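Local coordinates for protein cytosolic IMP-GMP specific 5'-nucleotidase (Legionella pneumophila subsp. pneumophila, PDB 4OHF) that probably hydrolyses IMP and GMP as a magnesium-dependent cytosolic 5'-nucleotidase of the HAD clan, and binds GMP at a pocket distinct from its metal site, at residues 81-86 with 405-410; 87-92 with 111-116; 359-364 with 375-380. All coordinates share one frame; numbering follows the deposited sequence.

Interaction 1 (81-86 with 405-410); sequences ILKLSR and KWERVF. With 5GP (guanosine-5'-monophosphate), chain E.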
loop_
_atom_site.group_PDB
_atom_site.type_symbol
_atom_site.label_atom_id
_atom_site.label_comp_id
_atom_site.label_asym_id
_atom_site.label_seq_id
_atom_site.Cartn_x
_atom_site.Cartn_y
_atom_site.Cartn_z
ATOM N N ILE B 81 -9.386 18.821 -15.740
ATOM C CA ILE B 81 -10.519 17.916 -15.775
ATOM C C ILE B 81 -10.332 17.014 -16.981
ATOM O O ILE B 81 -10.119 17.492 -18.089
ATOM C CB ILE B 81 -11.840 18.684 -15.884
ATOM C CG1 ILE B 81 -11.990 19.627 -14.679
ATOM C CG2 ILE B 81 -13.010 17.698 -15.938
ATOM C CD1 ILE B 81 -13.291 20.440 -14.689
ATOM N N LEU B 82 -10.430 15.704 -16.760
ATOM C CA LEU B 82 -10.204 14.731 -17.823
ATOM C C LEU B 82 -11.341 13.795 -18.229
ATOM O O LEU B 82 -12.171 13.407 -17.410
ATOM C CB LEU B 82 -9.002 13.870 -17.433
ATOM C CG LEU B 82 -7.835 14.596 -16.747
ATOM C CD1 LEU B 82 -6.783 13.582 -16.369
ATOM C CD2 LEU B 82 -7.231 15.655 -17.673
ATOM N N LYS B 83 -11.337 13.434 -19.508
ATOM C CA LYS B 83 -12.290 12.498 -20.114
ATOM C C LYS B 83 -11.402 11.267 -20.388
ATOM O O LYS B 83 -10.552 11.297 -21.282
ATOM C CB LYS B 83 -12.798 13.045 -21.454
ATOM C CG LYS B 83 -14.272 12.771 -21.812
ATOM C CD LYS B 83 -14.640 11.304 -21.902
ATOM C CE LYS B 83 -16.082 11.121 -22.349
ATOM N NZ LYS B 83 -16.322 11.619 -23.730
ATOM N N LEU B 84 -11.591 10.197 -19.630
ATOM C CA LEU B 84 -10.768 9.003 -19.801
ATOM C C LEU B 84 -11.442 7.839 -20.515
ATOM O O LEU B 84 -12.662 7.739 -20.555
ATOM C CB LEU B 84 -10.278 8.523 -18.437
ATOM C CG LEU B 84 -9.023 9.130 -17.807
ATOM C CD1 LEU B 84 -8.846 10.585 -18.184
ATOM C CD2 LEU B 84 -9.133 8.963 -16.312
ATOM N N SER B 85 -10.627 6.956 -21.079
ATOM C CA SER B 85 -11.119 5.770 -21.771
ATOM C C SER B 85 -11.188 4.732 -20.684
ATOM O O SER B 85 -10.710 4.975 -19.578
ATOM C CB SER B 85 -10.122 5.303 -22.819
ATOM O OG SER B 85 -8.978 4.738 -22.187
ATOM N N ARG B 86 -11.751 3.568 -20.986
ATOM C CA ARG B 86 -11.865 2.530 -19.966
ATOM C C ARG B 86 -10.528 2.117 -19.361
ATOM O O ARG B 86 -10.488 1.632 -18.241
ATOM C CB ARG B 86 -12.585 1.289 -20.508
ATOM C CG ARG B 86 -11.824 0.485 -21.540
ATOM C CD ARG B 86 -11.994 -1.020 -21.273
ATOM N NE ARG B 86 -13.392 -1.462 -21.272
ATOM C CZ ARG B 86 -13.992 -2.057 -20.237
ATOM N NH1 ARG B 86 -13.313 -2.282 -19.114
ATOM N NH2 ARG B 86 -15.271 -2.421 -20.313
ATOM N N LYS B 405 -18.273 20.238 -25.347
ATOM C CA LYS B 405 -16.979 20.098 -24.707
ATOM C C LYS B 405 -16.534 18.659 -24.451
ATOM O O LYS B 405 -15.346 18.342 -24.577
ATOM C CB LYS B 405 -16.970 20.834 -23.363
ATOM C CG LYS B 405 -17.059 22.356 -23.453
ATOM C CD LYS B 405 -17.221 23.015 -22.066
ATOM C CE LYS B 405 -15.955 22.946 -21.220
ATOM N NZ LYS B 405 -16.116 23.600 -19.864
ATOM N N TRP B 406 -17.473 17.778 -24.111
ATOM C CA TRP B 406 -17.099 16.418 -23.731
ATOM C C TRP B 406 -17.556 15.219 -24.540
ATOM O O TRP B 406 -17.101 14.105 -24.289
ATOM C CB TRP B 406 -17.490 16.191 -22.277
ATOM C CG TRP B 406 -16.991 17.243 -21.376
ATOM C CD1 TRP B 406 -17.667 18.363 -20.946
ATOM C CD2 TRP B 406 -15.689 17.322 -20.816
ATOM N NE1 TRP B 406 -16.851 19.133 -20.150
ATOM C CE2 TRP B 406 -15.629 18.516 -20.056
ATOM C CE3 TRP B 406 -14.561 16.500 -20.875
ATOM C CZ2 TRP B 406 -14.477 18.903 -19.362
ATOM C CZ3 TRP B 406 -13.425 16.881 -20.187
ATOM C CH2 TRP B 406 -13.390 18.073 -19.440
ATOM N N GLU B 407 -18.436 15.425 -25.504
ATOM C CA GLU B 407 -18.910 14.311 -26.305
ATOM C C GLU B 407 -19.767 13.402 -25.416
ATOM O O GLU B 407 -20.322 13.868 -24.426
ATOM C CB GLU B 407 -17.711 13.569 -26.916
ATOM C CG GLU B 407 -17.122 14.285 -28.134
ATOM C CD GLU B 407 -15.611 14.088 -28.307
ATOM O OE1 GLU B 407 -15.067 14.523 -29.352
ATOM O OE2 GLU B 407 -14.961 13.508 -27.401
ATOM N N ARG B 408 -19.860 12.122 -25.764
ATOM C CA ARG B 408 -20.686 11.163 -25.020
ATOM C C ARG B 408 -20.200 10.718 -23.655
ATOM O O ARG B 408 -18.998 10.675 -23.375
ATOM C CB ARG B 408 -20.918 9.911 -25.861
ATOM C CG ARG B 408 -22.037 10.058 -26.856
ATOM C CD ARG B 408 -22.096 8.895 -27.812
ATOM N NE ARG B 408 -21.298 9.164 -28.996
ATOM C CZ ARG B 408 -21.227 8.339 -30.031
ATOM N NH1 ARG B 408 -21.909 7.197 -30.006
ATOM N NH2 ARG B 408 -20.490 8.656 -31.090
ATOM N N VAL B 409 -21.161 10.371 -22.810
ATOM C CA VAL B 409 -20.868 9.900 -21.469
ATOM C C VAL B 409 -20.237 8.515 -21.520
ATOM O O VAL B 409 -19.290 8.246 -20.787
ATOM C CB VAL B 409 -22.160 9.818 -20.611
ATOM C CG1 VAL B 409 -21.906 9.040 -19.344
ATOM C CG2 VAL B 409 -22.649 11.215 -20.276
ATOM N N PHE B 410 -20.752 7.647 -22.394
ATOM C CA PHE B 410 -20.261 6.273 -22.489
ATOM C C PHE B 410 -19.116 6.014 -23.463
ATOM O O PHE B 410 -18.511 4.941 -23.444
ATOM C CB PHE B 410 -21.427 5.324 -22.807
ATOM C CG PHE B 410 -22.430 5.178 -21.679
ATOM C CD1 PHE B 410 -22.319 4.132 -20.757
ATOM C CD2 PHE B 410 -23.487 6.080 -21.539
ATOM C CE1 PHE B 410 -23.238 3.990 -19.732
ATOM C CE2 PHE B 410 -24.412 5.940 -20.509
ATOM C CZ PHE B 410 -24.290 4.898 -19.604
HETATM P P 5GP E . -5.499 -4.817 -11.840
HETATM O O1P 5GP E . -5.646 -5.481 -10.511
HETATM O O2P 5GP E . -6.384 -5.452 -12.888
HETATM O O3P 5GP E . -4.055 -4.802 -12.328
HETATM O "O5'" 5GP E . -5.879 -3.260 -11.697
HETATM C "C5'" 5GP E . -7.173 -2.844 -11.252
HETATM C "C4'" 5GP E . -7.798 -1.848 -12.225
HETATM O "O4'" 5GP E . -7.926 -2.262 -13.589
HETATM C "C3'" 5GP E . -9.213 -1.344 -11.871
HETATM O "O3'" 5GP E . -9.299 -0.641 -10.590
HETATM C "C2'" 5GP E . -9.497 -0.482 -13.083
HETATM O "O2'" 5GP E . -9.097 0.912 -12.808
HETATM C "C1'" 5GP E . -8.686 -1.175 -14.219
HETATM N N9 5GP E . -9.569 -1.744 -15.332
HETATM C C8 5GP E . -10.077 -1.109 -16.405
HETATM N N7 5GP E . -10.816 -1.953 -17.178
HETATM C C5 5GP E . -10.764 -3.167 -16.563
HETATM C C6 5GP E . -11.302 -4.453 -16.836
HETATM O O6 5GP E . -12.009 -4.626 -17.858
HETATM N N1 5GP E . -11.038 -5.501 -15.967
HETATM C C2 5GP E . -10.278 -5.336 -14.857
HETATM N N2 5GP E . -10.037 -6.381 -14.028
HETATM N N3 5GP E . -9.740 -4.091 -14.561
HETATM C C4 5GP E . -9.974 -3.023 -15.401
HETATM O O HOH W 1 -15.424 10.981 -26.389
#

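Interaction 2 (87-92 with 111-116); sequences YGAIRL and SIYVDL. With 5GP (guanosine-5'-monophosphate), chain E.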
loop_
_atom_site.group_PDB
_atom_site.type_symbol
_atom_site.label_atom_id
_atom_site.label_comp_id
_atom_site.label_asym_id
_atom_site.label_seq_id
_atom_site.Cartn_x
_atom_site.Cartn_y
_atom_site.Cartn_z
ATOM N N TYR B 87 -9.431 2.308 -20.086
ATOM C CA TYR B 87 -8.126 1.939 -19.551
ATOM C C TYR B 87 -7.360 3.141 -19.042
ATOM O O TYR B 87 -6.162 3.063 -18.791
ATOM C CB TYR B 87 -7.304 1.193 -20.610
ATOM C CG TYR B 87 -7.892 -0.157 -20.951
ATOM C CD1 TYR B 87 -8.067 -0.556 -22.277
ATOM C CD2 TYR B 87 -8.324 -1.015 -19.939
ATOM C CE1 TYR B 87 -8.665 -1.761 -22.586
ATOM C CE2 TYR B 87 -8.924 -2.222 -20.237
ATOM C CZ TYR B 87 -9.096 -2.587 -21.563
ATOM O OH TYR B 87 -9.738 -3.764 -21.852
ATOM N N GLY B 88 -8.054 4.260 -18.888
ATOM C CA GLY B 88 -7.407 5.455 -18.388
ATOM C C GLY B 88 -6.691 6.293 -19.427
ATOM O O GLY B 88 -5.845 7.099 -19.066
ATOM N N ALA B 89 -7.009 6.112 -20.706
ATOM C CA ALA B 89 -6.374 6.911 -21.748
ATOM C C ALA B 89 -7.053 8.275 -21.813
ATOM O O ALA B 89 -8.282 8.369 -21.798
ATOM C CB ALA B 89 -6.478 6.211 -23.090
ATOM N N ILE B 90 -6.254 9.335 -21.877
ATOM C CA ILE B 90 -6.802 10.676 -21.946
ATOM C C ILE B 90 -7.353 10.969 -23.335
ATOM O O ILE B 90 -6.603 11.174 -24.285
ATOM C CB ILE B 90 -5.745 11.736 -21.586
ATOM C CG1 ILE B 90 -5.280 11.526 -20.148
ATOM C CG2 ILE B 90 -6.333 13.138 -21.744
ATOM C CD1 ILE B 90 -4.277 12.538 -19.680
ATOM N N ARG B 91 -8.676 10.971 -23.438
ATOM C CA ARG B 91 -9.360 11.258 -24.684
ATOM C C ARG B 91 -9.299 12.771 -24.885
ATOM O O ARG B 91 -9.000 13.262 -25.977
ATOM C CB ARG B 91 -10.811 10.779 -24.593
ATOM C CG ARG B 91 -11.750 11.387 -25.624
ATOM C CD ARG B 91 -11.310 11.082 -27.037
ATOM N NE ARG B 91 -12.182 11.726 -28.012
ATOM C CZ ARG B 91 -12.034 11.622 -29.327
ATOM N NH1 ARG B 91 -11.045 10.898 -29.834
ATOM N NH2 ARG B 91 -12.875 12.252 -30.132
ATOM N N LEU B 92 -9.602 13.513 -23.828
ATOM C CA LEU B 92 -9.525 14.962 -23.897
ATOM C C LEU B 92 -9.438 15.592 -22.513
ATOM O O LEU B 92 -9.866 15.004 -21.524
ATOM C CB LEU B 92 -10.685 15.530 -24.724
ATOM C CG LEU B 92 -12.137 15.214 -24.415
ATOM C CD1 LEU B 92 -12.540 15.962 -23.174
ATOM C CD2 LEU B 92 -13.007 15.648 -25.588
ATOM N N SER B 111 2.561 10.890 -21.001
ATOM C CA SER B 111 1.939 9.595 -21.258
ATOM C C SER B 111 0.512 9.875 -21.711
ATOM O O SER B 111 0.065 11.025 -21.695
ATOM C CB SER B 111 1.915 8.741 -19.982
ATOM O OG SER B 111 1.345 7.467 -20.227
ATOM N N ILE B 112 -0.193 8.834 -22.137
ATOM C CA ILE B 112 -1.573 9.000 -22.563
ATOM C C ILE B 112 -2.462 8.406 -21.467
ATOM O O ILE B 112 -3.643 8.744 -21.355
ATOM C CB ILE B 112 -1.846 8.282 -23.912
ATOM C CG1 ILE B 112 -3.229 8.674 -24.452
ATOM C CG2 ILE B 112 -1.768 6.767 -23.730
ATOM C CD1 ILE B 112 -3.352 10.136 -24.850
ATOM N N TYR B 113 -1.869 7.533 -20.651
ATOM C CA TYR B 113 -2.584 6.873 -19.561
ATOM C C TYR B 113 -2.312 7.540 -18.211
ATOM O O TYR B 113 -1.217 8.039 -17.970
ATOM C CB TYR B 113 -2.187 5.393 -19.470
ATOM C CG TYR B 113 -2.312 4.601 -20.758
ATOM C CD1 TYR B 113 -1.179 4.231 -21.480
ATOM C CD2 TYR B 113 -3.561 4.196 -21.242
ATOM C CE1 TYR B 113 -1.281 3.476 -22.648
ATOM C CE2 TYR B 113 -3.673 3.442 -22.409
ATOM C CZ TYR B 113 -2.527 3.086 -23.106
ATOM O OH TYR B 113 -2.623 2.334 -24.255
ATOM N N VAL B 114 -3.312 7.532 -17.333
ATOM C CA VAL B 114 -3.186 8.125 -16.002
ATOM C C VAL B 114 -3.489 7.047 -14.976
ATOM O O VAL B 114 -4.309 6.161 -15.224
ATOM C CB VAL B 114 -4.178 9.309 -15.796
ATOM C CG1 VAL B 114 -3.939 10.379 -16.846
ATOM C CG2 VAL B 114 -5.606 8.818 -15.874
ATOM N N ASP B 115 -2.833 7.115 -13.826
ATOM C CA ASP B 115 -3.049 6.117 -12.788
ATOM C C ASP B 115 -4.084 6.611 -11.793
ATOM O O ASP B 115 -3.779 7.466 -10.962
ATOM C CB ASP B 115 -1.743 5.835 -12.051
ATOM C CG ASP B 115 -1.783 4.540 -11.265
ATOM O OD1 ASP B 115 -2.852 4.193 -10.720
ATOM O OD2 ASP B 115 -0.731 3.874 -11.183
ATOM N N LEU B 116 -5.301 6.073 -11.876
ATOM C CA LEU B 116 -6.376 6.483 -10.971
ATOM C C LEU B 116 -6.023 6.086 -9.552
ATOM O O LEU B 116 -6.573 6.618 -8.594
ATOM C CB LEU B 116 -7.719 5.848 -11.368
ATOM C CG LEU B 116 -8.409 6.256 -12.686
ATOM C CD1 LEU B 116 -8.619 7.756 -12.728
ATOM C CD2 LEU B 116 -7.559 5.810 -13.874
HETATM P P 5GP E . -5.499 -4.817 -11.840
HETATM O O1P 5GP E . -5.646 -5.481 -10.511
HETATM O O2P 5GP E . -6.384 -5.452 -12.888
HETATM O O3P 5GP E . -4.055 -4.802 -12.328
HETATM O "O5'" 5GP E . -5.879 -3.260 -11.697
HETATM C "C5'" 5GP E . -7.173 -2.844 -11.252
HETATM C "C4'" 5GP E . -7.798 -1.848 -12.225
HETATM O "O4'" 5GP E . -7.926 -2.262 -13.589
HETATM C "C3'" 5GP E . -9.213 -1.344 -11.871
HETATM O "O3'" 5GP E . -9.299 -0.641 -10.590
HETATM C "C2'" 5GP E . -9.497 -0.482 -13.083
HETATM O "O2'" 5GP E . -9.097 0.912 -12.808
HETATM C "C1'" 5GP E . -8.686 -1.175 -14.219
HETATM N N9 5GP E . -9.569 -1.744 -15.332
HETATM C C8 5GP E . -10.077 -1.109 -16.405
HETATM N N7 5GP E . -10.816 -1.953 -17.178
HETATM C C5 5GP E . -10.764 -3.167 -16.563
HETATM C C6 5GP E . -11.302 -4.453 -16.836
HETATM O O6 5GP E . -12.009 -4.626 -17.858
HETATM N N1 5GP E . -11.038 -5.501 -15.967
HETATM C C2 5GP E . -10.278 -5.336 -14.857
HETATM N N2 5GP E . -10.037 -6.381 -14.028
HETATM N N3 5GP E . -9.740 -4.091 -14.561
HETATM C C4 5GP E . -9.974 -3.023 -15.401
#

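Interaction 3 (359-364 with 375-380); sequences VDLCTR and QEIHDL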
loop_
_atom_site.group_PDB
_atom_site.type_symbol
_atom_site.label_atom_id
_atom_site.label_comp_id
_atom_site.label_asym_id
_atom_site.label_seq_id
_atom_site.Cartn_x
_atom_site.Cartn_y
_atom_site.Cartn_z
ATOM N N VAL B 359 -2.029 0.212 -49.920
ATOM C CA VAL B 359 -0.932 -0.458 -49.216
ATOM C C VAL B 359 -0.300 -1.526 -50.117
ATOM O O VAL B 359 0.914 -1.549 -50.333
ATOM C CB VAL B 359 -1.445 -1.137 -47.905
ATOM C CG1 VAL B 359 -0.388 -2.081 -47.330
ATOM C CG2 VAL B 359 -1.785 -0.066 -46.881
ATOM N N ASP B 360 -1.147 -2.398 -50.647
ATOM C CA ASP B 360 -0.707 -3.483 -51.504
ATOM C C ASP B 360 -0.079 -3.018 -52.812
ATOM O O ASP B 360 0.918 -3.589 -53.264
ATOM C CB ASP B 360 -1.885 -4.438 -51.735
ATOM C CG ASP B 360 -2.362 -5.098 -50.419
ATOM O OD1 ASP B 360 -3.526 -5.581 -50.353
ATOM O OD2 ASP B 360 -1.562 -5.132 -49.444
ATOM N N LEU B 361 -0.639 -1.984 -53.420
ATOM C CA LEU B 361 -0.052 -1.484 -54.651
ATOM C C LEU B 361 1.356 -0.944 -54.383
ATOM O O LEU B 361 2.285 -1.188 -55.164
ATOM C CB LEU B 361 -0.924 -0.392 -55.269
ATOM C CG LEU B 361 -1.841 -0.893 -56.383
ATOM C CD1 LEU B 361 -2.514 0.289 -57.067
ATOM C CD2 LEU B 361 -1.027 -1.687 -57.394
ATOM N N CYS B 362 1.518 -0.225 -53.274
ATOM C CA CYS B 362 2.818 0.342 -52.921
ATOM C C CYS B 362 3.867 -0.718 -52.609
ATOM O O CYS B 362 5.024 -0.602 -53.023
ATOM C CB CYS B 362 2.680 1.295 -51.736
ATOM S SG CYS B 362 1.960 2.902 -52.156
ATOM N N THR B 363 3.471 -1.756 -51.885
ATOM C CA THR B 363 4.419 -2.815 -51.553
ATOM C C THR B 363 4.715 -3.659 -52.798
ATOM O O THR B 363 5.759 -4.312 -52.890
ATOM C CB THR B 363 3.889 -3.702 -50.402
ATOM O OG1 THR B 363 2.898 -4.607 -50.897
ATOM C CG2 THR B 363 3.257 -2.832 -49.343
ATOM N N ARG B 364 3.794 -3.657 -53.754
ATOM C CA ARG B 364 4.050 -4.392 -54.977
ATOM C C ARG B 364 5.130 -3.627 -55.729
ATOM O O ARG B 364 6.161 -4.201 -56.084
ATOM C CB ARG B 364 2.781 -4.528 -55.821
ATOM C CG ARG B 364 1.999 -5.803 -55.486
ATOM C CD ARG B 364 0.641 -5.878 -56.189
ATOM N NE ARG B 364 0.759 -6.202 -57.609
ATOM C CZ ARG B 364 -0.270 -6.247 -58.455
ATOM N NH1 ARG B 364 -1.503 -5.987 -58.026
ATOM N NH2 ARG B 364 -0.063 -6.563 -59.735
ATOM N N GLN B 375 1.086 5.354 -61.416
ATOM C CA GLN B 375 -0.030 6.220 -61.768
ATOM C C GLN B 375 -1.194 6.009 -60.804
ATOM O O GLN B 375 -1.668 6.953 -60.164
ATOM C CB GLN B 375 -0.496 5.960 -63.198
ATOM C CG GLN B 375 -1.567 6.938 -63.646
ATOM C CD GLN B 375 -1.232 8.373 -63.249
ATOM O OE1 GLN B 375 -0.190 8.910 -63.628
ATOM N NE2 GLN B 375 -2.114 8.995 -62.475
ATOM N N GLU B 376 -1.652 4.766 -60.699
ATOM C CA GLU B 376 -2.760 4.438 -59.812
ATOM C C GLU B 376 -2.476 4.889 -58.363
ATOM O O GLU B 376 -3.309 5.545 -57.737
ATOM C CB GLU B 376 -3.032 2.929 -59.859
ATOM C CG GLU B 376 -4.484 2.561 -59.646
ATOM C CD GLU B 376 -4.723 1.065 -59.618
ATOM O OE1 GLU B 376 -4.164 0.355 -60.481
ATOM O OE2 GLU B 376 -5.485 0.600 -58.739
ATOM N N ILE B 377 -1.298 4.555 -57.839
ATOM C CA ILE B 377 -0.957 4.937 -56.472
ATOM C C ILE B 377 -1.163 6.430 -56.198
ATOM O O ILE B 377 -1.667 6.804 -55.137
ATOM C CB ILE B 377 0.504 4.535 -56.113
ATOM C CG1 ILE B 377 1.505 5.290 -56.992
ATOM C CG2 ILE B 377 0.691 3.033 -56.294
ATOM C CD1 ILE B 377 1.963 6.656 -56.436
ATOM N N HIS B 378 -0.782 7.283 -57.150
ATOM C CA HIS B 378 -0.945 8.729 -56.986
ATOM C C HIS B 378 -2.428 9.124 -56.897
ATOM O O HIS B 378 -2.786 10.041 -56.153
ATOM C CB HIS B 378 -0.274 9.485 -58.144
ATOM C CG HIS B 378 -0.490 10.967 -58.102
ATOM N ND1 HIS B 378 -1.433 11.609 -58.879
ATOM C CD2 HIS B 378 0.093 11.932 -57.349
ATOM C CE1 HIS B 378 -1.419 12.904 -58.608
ATOM N NE2 HIS B 378 -0.502 13.126 -57.682
ATOM N N ASP B 379 -3.284 8.438 -57.658
ATOM C CA ASP B 379 -4.711 8.726 -57.638
ATOM C C ASP B 379 -5.307 8.266 -56.321
ATOM O O ASP B 379 -6.052 9.013 -55.682
ATOM C CB ASP B 379 -5.416 8.055 -58.814
ATOM C CG ASP B 379 -4.887 8.539 -60.153
ATOM O OD1 ASP B 379 -4.611 9.757 -60.283
ATOM O OD2 ASP B 379 -4.748 7.703 -61.073
ATOM N N LEU B 380 -4.980 7.044 -55.907
ATOM C CA LEU B 380 -5.470 6.546 -54.633
ATOM C C LEU B 380 -5.139 7.583 -53.556
ATOM O O LEU B 380 -5.951 7.848 -52.671
ATOM C CB LEU B 380 -4.810 5.211 -54.265
ATOM C CG LEU B 380 -5.298 3.887 -54.852
ATOM C CD1 LEU B 380 -6.797 3.753 -54.619
ATOM C CD2 LEU B 380 -4.973 3.818 -56.334
#

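Interaction 1 (81-86 with 405-410)
I81 and K83 of strand 80-84, a central strand of the small antiparallel sheet, meet the loop that follows the long helix 374-399 through W406 and two of the loop's carbonyls. The lysine chain slides past the indole in the opposite sense: CB lies in the ring plane at the edge and CG touches CE3 at 3.9 Å. Beyond CG it bends at chi2, CD turning back at -60°, and bends again at chi4. The ammonium thereby reaches two backbone oxygens of the loop. K83 NZ bonds to W406 O at 2.7 Å, nearly along the C=O axis, and to R408 O at 2.9 Å, in the carbonyl plane. R411 O and a water, itself donating to E407 OE2, add to the grip on this buried amine. I81 crosses the tryptophan at about a right angle, its CG2 3.5 Å from W406 CH2, while the indole N-H is taken by D67 O. R86 makes no contact with 405-410: its NH1 lies 3.0 Å from GMP O6 and makes a weak 3.2 Å bond to N7, and NE forms a salt bridge with E416 OE2. The whole is a strand-to-loop junction stitched by lysine-to-carbonyl bonds, from which the chain goes on to R86 in the GMP pocket.

Interaction 2 (87-92 with 111-116)
I90 N donates to I112 O over 2.7 Å in a fairly straight bond, and V114 N donates back to G88 O over 3.1 Å with the donor tilted from the carbonyl plane. Between these bonds A89 faces Y113 as a non-hydrogen-bonded antiparallel pair, where CA-H...O contacts run from A89 CA to I112 O and from Y113 CA to G88 O. Side chains close in around this bridge. I90 crosses V114 at about a right angle, CD1 lying 3.6 Å from V114 CG1, and A89 CB sits 4.0 Å from CD2 of the Y113 ring. With I112 CG1 anti to the backbone N (chi1 -170°), CG2 falls between the backbone N and the carbonyl carbon, over the centre of one face of that ring. Outside the pair, S111 OG accepts from Y113 N in an ST turn, and S85 OG receives the N-H groups of both Y87 and A89. At the phi of G88, 84°, a CB would jam against the preceding carbonyl O, so the position calls for glycine. Y87 CE2 approaches GMP N7 at 3.6 Å, while its hydroxyl bonds to D424 of the second subunit. What results is a single antiparallel beta bridge beside a GMP pocket at a subunit interface.

Interaction 3 (359-364 with 375-380)
With chi1 at 64°, I377 holds CG1 in the crowded position between its backbone N and carbonyl carbon, which leaves CG2 anti to the carbonyl carbon and against L361 CB on the facing helix. In L361, chi2 of -172° puts CD1 anti to CA and against E376. The two segments belong to an antiparallel helical hairpin formed by helices 338-367 and 374-399, near its turn. Their short axes come within 9.9 Å and are inclined at -146°, so they run in roughly opposite directions without being aligned. The backbones are nearest at L361 and I377, whose CA atoms lie 6.7 Å apart.

The contact is small, burying 176 Å² over both sides, and free of hydrogen bonds between the segments. L361 CB rests against I377 CG2 at 3.9 Å, the same methyl that C362 SG approaches more loosely, at 4.3 Å. That CG2 methyl is therefore shared by two successive residues of helix 338-367. K357, on the helix of L361, touches both E376 and L380, and M443 of the second subunit packs on C362. Within helix 338-367, T363 OG1 and R364 N both donate to D360 O, from the same face of its plane.

L361 is buried, whereas E376 is exposed at the edge of the contact. Their side chains cross at about a right angle, with L361 CD1 within 4.0 Å of E376 CB, CG, CD and both carboxylate oxygens. The leucine methyl thus meets the carboxylate end of the acid as well as its CB and CG, and of all these atoms OE2 is the nearest, E376 OE2 lying 3.4 Å from L361 CD1.

How the interactions relate
Interactions 1 and 2 share a sheet through the adjacent strands 80-84 and 90-95; their centres are 11 Å apart. K83 joins them: its O lies 2.9 Å from R91 N and its N 2.9 Å from L92 O, the pairing of a classic beta bulge, while L92 also packs on W406 and E407. From the turn between these strands R86 and Y87 reach the same GMP, which R86 of the second subunit also binds. These residues differ from the aspartates that hold magnesium, consistent with a regulatory nucleotide site. Interaction 3 lies far out on the helical hairpin, its centre about 38 Å from that of interaction 1 and 37 Å from that of interaction 2. All three contacts nevertheless touch the second subunit.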